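Local atomic coordinates of lovastatin nonaketide synthase, polyketide synthase component (Aspergillus terreus, PDB entry 7CPX), a protein that catalyses, with its enoyl reductase partner LovC, the iterative assembly of the dihydromonacolin L polyketide from malonyl-CoA on the way to lovastatin. Residues 69-77 with 241-249; 356-364 with 388-396. The protein carries 2 engineered substitutions. All coordinates share one frame; numbering follows the deposited sequence.

Interaction 1. Residues 69-77 with 241-249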
loop_
_atom_site.group_PDB
_atom_site.type_symbol
_atom_site.label_atom_id
_atom_site.label_comp_id
_atom_site.label_asym_id
_atom_site.label_seq_id
_atom_site.Cartn_x
_atom_site.Cartn_y
_atom_site.Cartn_z
ATOM N N TYR A 69 4.597 -9.996 27.600
ATOM C CA TYR A 69 5.779 -10.331 28.375
ATOM C C TYR A 69 6.258 -11.725 28.005
ATOM O O TYR A 69 5.519 -12.532 27.435
ATOM C CB TYR A 69 5.500 -10.276 29.880
ATOM C CG TYR A 69 4.840 -9.001 30.347
ATOM C CD1 TYR A 69 5.591 -7.868 30.623
ATOM C CD2 TYR A 69 3.467 -8.933 30.521
ATOM C CE1 TYR A 69 4.992 -6.702 31.053
ATOM C CE2 TYR A 69 2.859 -7.772 30.951
ATOM C CZ TYR A 69 3.625 -6.659 31.216
ATOM O OH TYR A 69 3.022 -5.499 31.644
ATOM N N ALA A 70 7.513 -11.999 28.339
ATOM C CA ALA A 70 8.095 -13.311 28.111
ATOM C C ALA A 70 9.424 -13.381 28.841
ATOM O O ALA A 70 10.053 -12.357 29.124
ATOM C CB ALA A 70 8.289 -13.593 26.621
ATOM N N TYR A 71 9.841 -14.608 29.143
ATOM C CA TYR A 71 11.144 -14.861 29.749
ATOM C C TYR A 71 12.163 -14.927 28.615
ATOM O O TYR A 71 12.569 -15.993 28.146
ATOM C CB TYR A 71 11.111 -16.137 30.578
ATOM C CG TYR A 71 10.171 -16.078 31.765
ATOM C CD1 TYR A 71 8.797 -16.057 31.587
ATOM C CD2 TYR A 71 10.659 -16.055 33.062
ATOM C CE1 TYR A 71 7.937 -16.008 32.665
ATOM C CE2 TYR A 71 9.807 -16.006 34.146
ATOM C CZ TYR A 71 8.447 -15.986 33.944
ATOM O OH TYR A 71 7.596 -15.935 35.024
ATOM N N VAL A 72 12.569 -13.751 28.165
ATOM C CA VAL A 72 13.381 -13.590 26.966
ATOM C C VAL A 72 14.855 -13.654 27.333
ATOM O O VAL A 72 15.272 -13.237 28.418
ATOM C CB VAL A 72 13.038 -12.262 26.259
ATOM C CG1 VAL A 72 13.840 -12.110 24.981
ATOM C CG2 VAL A 72 11.550 -12.183 25.963
ATOM N N LEU A 73 15.656 -14.186 26.412
ATOM C CA LEU A 73 17.100 -14.191 26.588
ATOM C C LEU A 73 17.647 -12.772 26.498
ATOM O O LEU A 73 17.195 -11.963 25.683
ATOM C CB LEU A 73 17.765 -15.070 25.530
ATOM C CG LEU A 73 17.347 -16.540 25.511
ATOM C CD1 LEU A 73 18.036 -17.278 24.380
ATOM C CD2 LEU A 73 17.654 -17.200 26.834
ATOM N N GLN A 74 18.632 -12.474 27.343
ATOM C CA GLN A 74 19.277 -11.170 27.362
ATOM C C GLN A 74 20.488 -11.110 26.441
ATOM O O GLN A 74 21.384 -10.286 26.660
ATOM C CB GLN A 74 19.682 -10.806 28.793
ATOM C CG GLN A 74 18.509 -10.523 29.721
ATOM C CD GLN A 74 17.682 -11.758 30.021
ATOM O OE1 GLN A 74 18.136 -12.885 29.827
ATOM N NE2 GLN A 74 16.458 -11.550 30.492
ATOM N N ASP A 75 20.535 -11.962 25.420
ATOM C CA ASP A 75 21.642 -12.017 24.481
ATOM C C ASP A 75 21.141 -11.712 23.077
ATOM O O ASP A 75 19.987 -11.989 22.737
ATOM C CB ASP A 75 22.317 -13.396 24.504
ATOM C CG ASP A 75 23.552 -13.456 23.628
ATOM O OD1 ASP A 75 23.931 -12.413 23.055
ATOM O OD2 ASP A 75 24.145 -14.550 23.512
ATOM N N ASP A 76 22.018 -11.129 22.266
ATOM C CA ASP A 76 21.702 -10.833 20.871
ATOM C C ASP A 76 21.782 -12.129 20.078
ATOM O O ASP A 76 22.870 -12.613 19.759
ATOM C CB ASP A 76 22.660 -9.786 20.316
ATOM C CG ASP A 76 22.335 -9.396 18.887
ATOM O OD1 ASP A 76 21.305 -9.868 18.359
ATOM O OD2 ASP A 76 23.108 -8.618 18.291
ATOM N N LEU A 77 20.622 -12.703 19.755
ATOM C CA LEU A 77 20.599 -13.989 19.074
ATOM C C LEU A 77 21.206 -13.915 17.682
ATOM O O LEU A 77 21.690 -14.934 17.177
ATOM C CB LEU A 77 19.167 -14.512 18.990
ATOM C CG LEU A 77 18.416 -14.638 20.319
ATOM C CD1 LEU A 77 17.361 -15.713 20.210
ATOM C CD2 LEU A 77 19.350 -14.940 21.478
ATOM N N GLY A 241 -2.922 -18.832 31.924
ATOM C CA GLY A 241 -2.177 -19.220 30.751
ATOM C C GLY A 241 -0.737 -19.488 31.107
ATOM O O GLY A 241 -0.381 -19.674 32.275
ATOM N N TYR A 242 0.116 -19.506 30.087
ATOM C CA TYR A 242 1.546 -19.709 30.269
ATOM C C TYR A 242 2.315 -18.597 29.577
ATOM O O TYR A 242 1.947 -18.159 28.483
ATOM C CB TYR A 242 1.992 -21.074 29.731
ATOM C CG TYR A 242 1.890 -21.244 28.232
ATOM C CD1 TYR A 242 2.872 -20.750 27.388
ATOM C CD2 TYR A 242 0.825 -21.924 27.666
ATOM C CE1 TYR A 242 2.787 -20.910 26.025
ATOM C CE2 TYR A 242 0.732 -22.091 26.301
ATOM C CZ TYR A 242 1.716 -21.582 25.486
ATOM O OH TYR A 242 1.632 -21.745 24.123
ATOM N N ALA A 243 3.384 -18.146 30.221
ATOM C CA ALA A 243 4.235 -17.100 29.674
ATOM C C ALA A 243 5.309 -17.738 28.805
ATOM O O ALA A 243 6.070 -18.591 29.274
ATOM C CB ALA A 243 4.869 -16.280 30.796
ATOM N N ARG A 244 5.366 -17.326 27.542
ATOM C CA ARG A 244 6.383 -17.846 26.643
ATOM C C ARG A 244 7.770 -17.484 27.155
ATOM O O ARG A 244 7.980 -16.407 27.720
ATOM C CB ARG A 244 6.182 -17.290 25.236
ATOM C CG ARG A 244 5.001 -17.893 24.493
ATOM C CD ARG A 244 4.858 -17.296 23.103
ATOM N NE ARG A 244 6.144 -17.202 22.424
ATOM C CZ ARG A 244 6.810 -18.241 21.944
ATOM N NH1 ARG A 244 6.336 -19.471 22.043
ATOM N NH2 ARG A 244 7.987 -18.043 21.356
ATOM N N GLY A 245 8.709 -18.392 26.967
ATOM C CA GLY A 245 10.083 -18.163 27.379
ATOM C C GLY A 245 11.050 -18.578 26.293
ATOM O O GLY A 245 10.831 -19.565 25.595
ATOM N N GLU A 246 12.121 -17.805 26.155
ATOM C CA GLU A 246 13.181 -18.120 25.210
ATOM C C GLU A 246 14.226 -18.975 25.907
ATOM O O GLU A 246 14.839 -18.539 26.887
ATOM C CB GLU A 246 13.828 -16.851 24.663
ATOM C CG GLU A 246 12.967 -16.063 23.719
ATOM C CD GLU A 246 13.782 -15.070 22.921
ATOM O OE1 GLU A 246 14.869 -14.679 23.395
ATOM O OE2 GLU A 246 13.353 -14.691 21.811
ATOM N N ALA A 247 14.441 -20.183 25.398
ATOM C CA ALA A 247 15.445 -21.060 25.972
ATOM C C ALA A 247 15.946 -22.018 24.904
ATOM O O ALA A 247 15.167 -22.523 24.090
ATOM C CB ALA A 247 14.890 -21.836 27.169
ATOM N N VAL A 248 17.252 -22.251 24.917
ATOM C CA VAL A 248 17.894 -23.245 24.068
ATOM C C VAL A 248 18.738 -24.121 24.977
ATOM O O VAL A 248 19.722 -23.652 25.563
ATOM C CB VAL A 248 18.749 -22.607 22.968
ATOM C CG1 VAL A 248 19.354 -23.683 22.088
ATOM C CG2 VAL A 248 17.909 -21.648 22.146
ATOM N N CYS A 249 18.367 -25.388 25.090
ATOM C CA CYS A 249 19.045 -26.329 25.967
ATOM C C CYS A 249 19.637 -27.455 25.140
ATOM O O CYS A 249 19.084 -27.835 24.107
ATOM C CB CYS A 249 18.084 -26.902 27.011
ATOM S SG CYS A 249 18.868 -27.986 28.224
#
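Glu246 has its carboxylate gripped at both oxygens: OE1 accepts the backbone N-H of Leu73 (N to OE1 3.2 Å), while OE2 takes a salt bridge from Arg48 and the backbone N-H of Ile211. The contact lies in the N-terminal half of the thiolase-fold ketosynthase, where 241-249 leads into central-sheet strand 247-255. Tyr71 and Gly245 form a single parallel beta bridge. Tyr71 N donates to Arg244 O at 3.0 Å, and Glu246 N donates back to Tyr71 O at 2.7 Å. Tyr71 is also the centre of an inverse gamma turn, closed by a weak Val72 N to Ala70 O bond. Extended beyond CG, the Glu246 side chain runs beside that of Val72, so that the Leu73 N-H meets OE1 on the oxygen's anti side, 25° out of the carboxylate plane. Main-chain donors and Arg48 together probably offset the charge of this buried carboxylate. A chi1 of -60°, with CG anti to the carbonyl carbon, lays Leu73 CG on Glu246 CB at 3.6 Å. At the other end, Ala243, whose side chain is about 6 Å from that of the predicted active-site His367, places CB in plane at the Tyr71 ring edge, 3.6 Å from CE1.

Interaction 2. Residues 356-364 with 388-396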
loop_
_atom_site.group_PDB
_atom_site.type_symbol
_atom_site.label_atom_id
_atom_site.label_comp_id
_atom_site.label_asym_id
_atom_site.label_seq_id
_atom_site.Cartn_x
_atom_site.Cartn_y
_atom_site.Cartn_z
ATOM N N LEU A 356 5.321 -34.835 48.299
ATOM C CA LEU A 356 6.021 -34.956 47.026
ATOM C C LEU A 356 6.102 -33.568 46.403
ATOM O O LEU A 356 5.111 -33.059 45.869
ATOM C CB LEU A 356 5.304 -35.943 46.109
ATOM C CG LEU A 356 5.941 -36.207 44.742
ATOM C CD1 LEU A 356 5.468 -37.537 44.191
ATOM C CD2 LEU A 356 5.619 -35.095 43.757
ATOM N N PHE A 357 7.279 -32.953 46.480
ATOM C CA PHE A 357 7.450 -31.597 45.982
ATOM C C PHE A 357 7.245 -31.550 44.474
ATOM O O PHE A 357 7.784 -32.381 43.737
ATOM C CB PHE A 357 8.838 -31.075 46.342
ATOM C CG PHE A 357 9.019 -30.794 47.805
ATOM C CD1 PHE A 357 9.433 -31.789 48.670
ATOM C CD2 PHE A 357 8.774 -29.533 48.314
ATOM C CE1 PHE A 357 9.599 -31.532 50.015
ATOM C CE2 PHE A 357 8.938 -29.268 49.657
ATOM C CZ PHE A 357 9.351 -30.269 50.511
ATOM N N VAL A 358 6.469 -30.572 44.020
ATOM C CA VAL A 358 6.189 -30.371 42.604
ATOM C C VAL A 358 6.555 -28.936 42.260
ATOM O O VAL A 358 6.033 -27.995 42.870
ATOM C CB VAL A 358 4.717 -30.654 42.265
ATOM C CG1 VAL A 358 4.527 -30.729 40.766
ATOM C CG2 VAL A 358 4.252 -31.940 42.926
ATOM N N GLY A 359 7.443 -28.767 41.285
ATOM C CA GLY A 359 7.861 -27.439 40.885
ATOM C C GLY A 359 8.280 -27.360 39.434
ATOM O O GLY A 359 9.164 -28.100 38.996
ATOM N N SER A 360 7.669 -26.450 38.683
ATOM C CA SER A 360 7.936 -26.305 37.259
ATOM C C SER A 360 8.949 -25.191 37.039
ATOM O O SER A 360 8.792 -24.086 37.568
ATOM C CB SER A 360 6.650 -26.003 36.490
ATOM O OG SER A 360 6.906 -25.875 35.102
ATOM N N ALA A 361 9.989 -25.488 36.257
ATOM C CA ALA A 361 10.975 -24.471 35.916
ATOM C C ALA A 361 10.349 -23.308 35.168
ATOM O O ALA A 361 10.898 -22.201 35.185
ATOM C CB ALA A 361 12.090 -25.084 35.070
ATOM N N LYS A 362 9.206 -23.533 34.521
ATOM C CA LYS A 362 8.565 -22.502 33.722
ATOM C C LYS A 362 8.046 -21.349 34.567
ATOM O O LYS A 362 7.702 -20.301 34.010
ATOM C CB LYS A 362 7.428 -23.125 32.913
ATOM C CG LYS A 362 7.882 -24.312 32.074
ATOM C CD LYS A 362 6.717 -25.111 31.533
ATOM C CE LYS A 362 7.092 -26.577 31.382
ATOM N NZ LYS A 362 7.325 -27.252 32.690
ATOM N N THR A 363 7.978 -21.515 35.889
ATOM C CA THR A 363 7.660 -20.386 36.754
ATOM C C THR A 363 8.831 -19.420 36.853
ATOM O O THR A 363 8.635 -18.238 37.156
ATOM C CB THR A 363 7.276 -20.878 38.149
ATOM O OG1 THR A 363 8.375 -21.594 38.725
ATOM C CG2 THR A 363 6.063 -21.788 38.082
ATOM N N VAL A 364 10.043 -19.901 36.606
ATOM C CA VAL A 364 11.255 -19.103 36.747
ATOM C C VAL A 364 11.790 -18.656 35.396
ATOM O O VAL A 364 12.102 -17.482 35.201
ATOM C CB VAL A 364 12.323 -19.895 37.533
ATOM C CG1 VAL A 364 13.576 -19.057 37.712
ATOM C CG2 VAL A 364 11.775 -20.338 38.878
ATOM N N VAL A 388 19.040 -30.028 46.318
ATOM C CA VAL A 388 18.227 -28.860 46.631
ATOM C C VAL A 388 16.998 -28.885 45.737
ATOM O O VAL A 388 17.117 -29.013 44.513
ATOM C CB VAL A 388 19.013 -27.551 46.436
ATOM C CG1 VAL A 388 18.108 -26.350 46.658
ATOM C CG2 VAL A 388 20.210 -27.505 47.371
ATOM N N ILE A 389 15.824 -28.764 46.346
ATOM C CA ILE A 389 14.575 -28.677 45.596
ATOM C C ILE A 389 14.344 -27.212 45.245
ATOM O O ILE A 389 13.969 -26.421 46.122
ATOM C CB ILE A 389 13.401 -29.267 46.392
ATOM C CG1 ILE A 389 13.551 -30.789 46.474
ATOM C CG2 ILE A 389 12.079 -28.881 45.745
ATOM C CD1 ILE A 389 12.434 -31.493 47.213
ATOM N N PRO A 390 14.552 -26.804 43.994
ATOM C CA PRO A 390 14.419 -25.390 43.665
ATOM C C PRO A 390 12.990 -24.925 43.859
ATOM O O PRO A 390 12.036 -25.705 43.689
ATOM C CB PRO A 390 14.840 -25.329 42.190
ATOM C CG PRO A 390 14.622 -26.701 41.678
ATOM C CD PRO A 390 14.922 -27.608 42.819
ATOM N N PRO A 391 12.795 -23.661 44.216
ATOM C CA PRO A 391 11.445 -23.142 44.445
ATOM C C PRO A 391 10.770 -22.747 43.136
ATOM O O PRO A 391 11.324 -22.889 42.048
ATOM C CB PRO A 391 11.693 -21.925 45.334
ATOM C CG PRO A 391 13.027 -21.435 44.904
ATOM C CD PRO A 391 13.824 -22.655 44.531
ATOM N N ASN A 392 9.546 -22.244 43.267
ATOM C CA ASN A 392 8.778 -21.707 42.153
ATOM C C ASN A 392 8.510 -20.236 42.419
ATOM O O ASN A 392 7.964 -19.879 43.469
ATOM C CB ASN A 392 7.467 -22.471 41.972
ATOM C CG ASN A 392 7.687 -23.933 41.659
ATOM O OD1 ASN A 392 7.462 -24.382 40.536
ATOM N ND2 ASN A 392 8.149 -24.683 42.651
ATOM N N LEU A 393 8.897 -19.386 41.470
ATOM C CA LEU A 393 8.848 -17.948 41.703
ATOM C C LEU A 393 7.414 -17.455 41.860
ATOM O O LEU A 393 7.137 -16.612 42.722
ATOM C CB LEU A 393 9.553 -17.217 40.563
ATOM C CG LEU A 393 9.628 -15.694 40.675
ATOM C CD1 LEU A 393 10.341 -15.281 41.954
ATOM C CD2 LEU A 393 10.326 -15.105 39.460
ATOM N N LEU A 394 6.490 -17.967 41.052
ATOM C CA LEU A 394 5.103 -17.502 41.042
ATOM C C LEU A 394 4.210 -18.591 41.632
ATOM O O LEU A 394 3.683 -19.441 40.915
ATOM C CB LEU A 394 4.650 -17.128 39.630
ATOM C CG LEU A 394 5.296 -15.909 38.966
ATOM C CD1 LEU A 394 5.437 -14.752 39.948
ATOM C CD2 LEU A 394 6.641 -16.266 38.358
ATOM N N PHE A 395 4.045 -18.555 42.954
ATOM C CA PHE A 395 3.058 -19.396 43.630
ATOM C C PHE A 395 2.701 -18.702 44.941
ATOM O O PHE A 395 3.460 -18.777 45.911
ATOM C CB PHE A 395 3.587 -20.803 43.867
ATOM C CG PHE A 395 2.627 -21.691 44.606
ATOM C CD1 PHE A 395 1.518 -22.214 43.967
ATOM C CD2 PHE A 395 2.833 -21.998 45.938
ATOM C CE1 PHE A 395 0.631 -23.027 44.643
ATOM C CE2 PHE A 395 1.951 -22.813 46.621
ATOM C CZ PHE A 395 0.847 -23.329 45.972
ATOM N N ASP A 396 1.550 -18.032 44.959
ATOM C CA ASP A 396 1.083 -17.313 46.134
ATOM C C ASP A 396 -0.137 -17.941 46.783
ATOM O O ASP A 396 -0.256 -17.905 48.009
ATOM C CB ASP A 396 0.754 -15.860 45.768
ATOM C CG ASP A 396 1.928 -15.140 45.137
ATOM O OD1 ASP A 396 3.082 -15.470 45.480
ATOM O OD2 ASP A 396 1.697 -14.245 44.296
#
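The backbones draw together as they advance, from 7.7 Å between the CA atoms of Phe357 and Ile389 to 5.6 Å between those of Val364 and Leu393, with no main-chain hydrogen bond joining them. At the wider end, Phe357 and Ile389 point at each other and their side chains cross at about a right angle. With CG1 anti to the carbonyl carbon (chi1 -71°), Ile389 brings CD1 obliquely against the ring, 3.5 Å from Phe357 CG. Further along, the Asn392 amide lies against Gly359, its CG 3.6 Å from the glycine CA. Its OD1 accepts a weak, bent bond from Ser360 N at 2.8 Å (N-H...O 125°), while ND2 donates to Pro412 O, so both ends of the amide are engaged. In this ketosynthase domain of the thiolase fold, strand 356-358 lies between parallel strands 316-318 and 409-410 of the mixed sheet, and helix 369-386 links the two segments. The loop 359-364 runs on toward His367, a predicted active-site residue, and the Ser360 side chain is about 6 Å from that of His320, another, whose backbone O bonds both to Ser360 OG and to Lys362 NZ, the two being hydrogen-bonded to each other. Thr363 holds OG1 between its backbone N and carbonyl carbon (chi1 61°), turned back to Ser360 O at 2.8 Å, almost straight in line with that carbonyl; Thr363 N donates to the same oxygen. The threonine side chain slants across that of Asn392 and packs against it. Beyond it, Val364 CG2 packs 4.2 Å from Leu393 CB.

Overall arrangement
Both contacts are buried within the one ketosynthase domain and reach its central mixed sheet at different strands, 247-255 for interaction 1 and 356-358 for interaction 2, with centres about 18 Å apart. Helix 369-386 is shared: it packs on Ala247 and Cys249 of the first contact and on Ala361, Pro390 and Asn392 of the second. Interaction 1 is joined by main-chain bonds and a charged carboxylate; interaction 2 relies on apolar packing and a neutral amide, with Leu393 and Leu394 partly exposed at one end. They meet at Tyr71, whose ring atom CE2 lies by the carbonyl oxygen of Val364 and whose hydroxyl lies near Thr363 O and Leu394. Each also approaches His367, through Ala243 and Ser360 respectively.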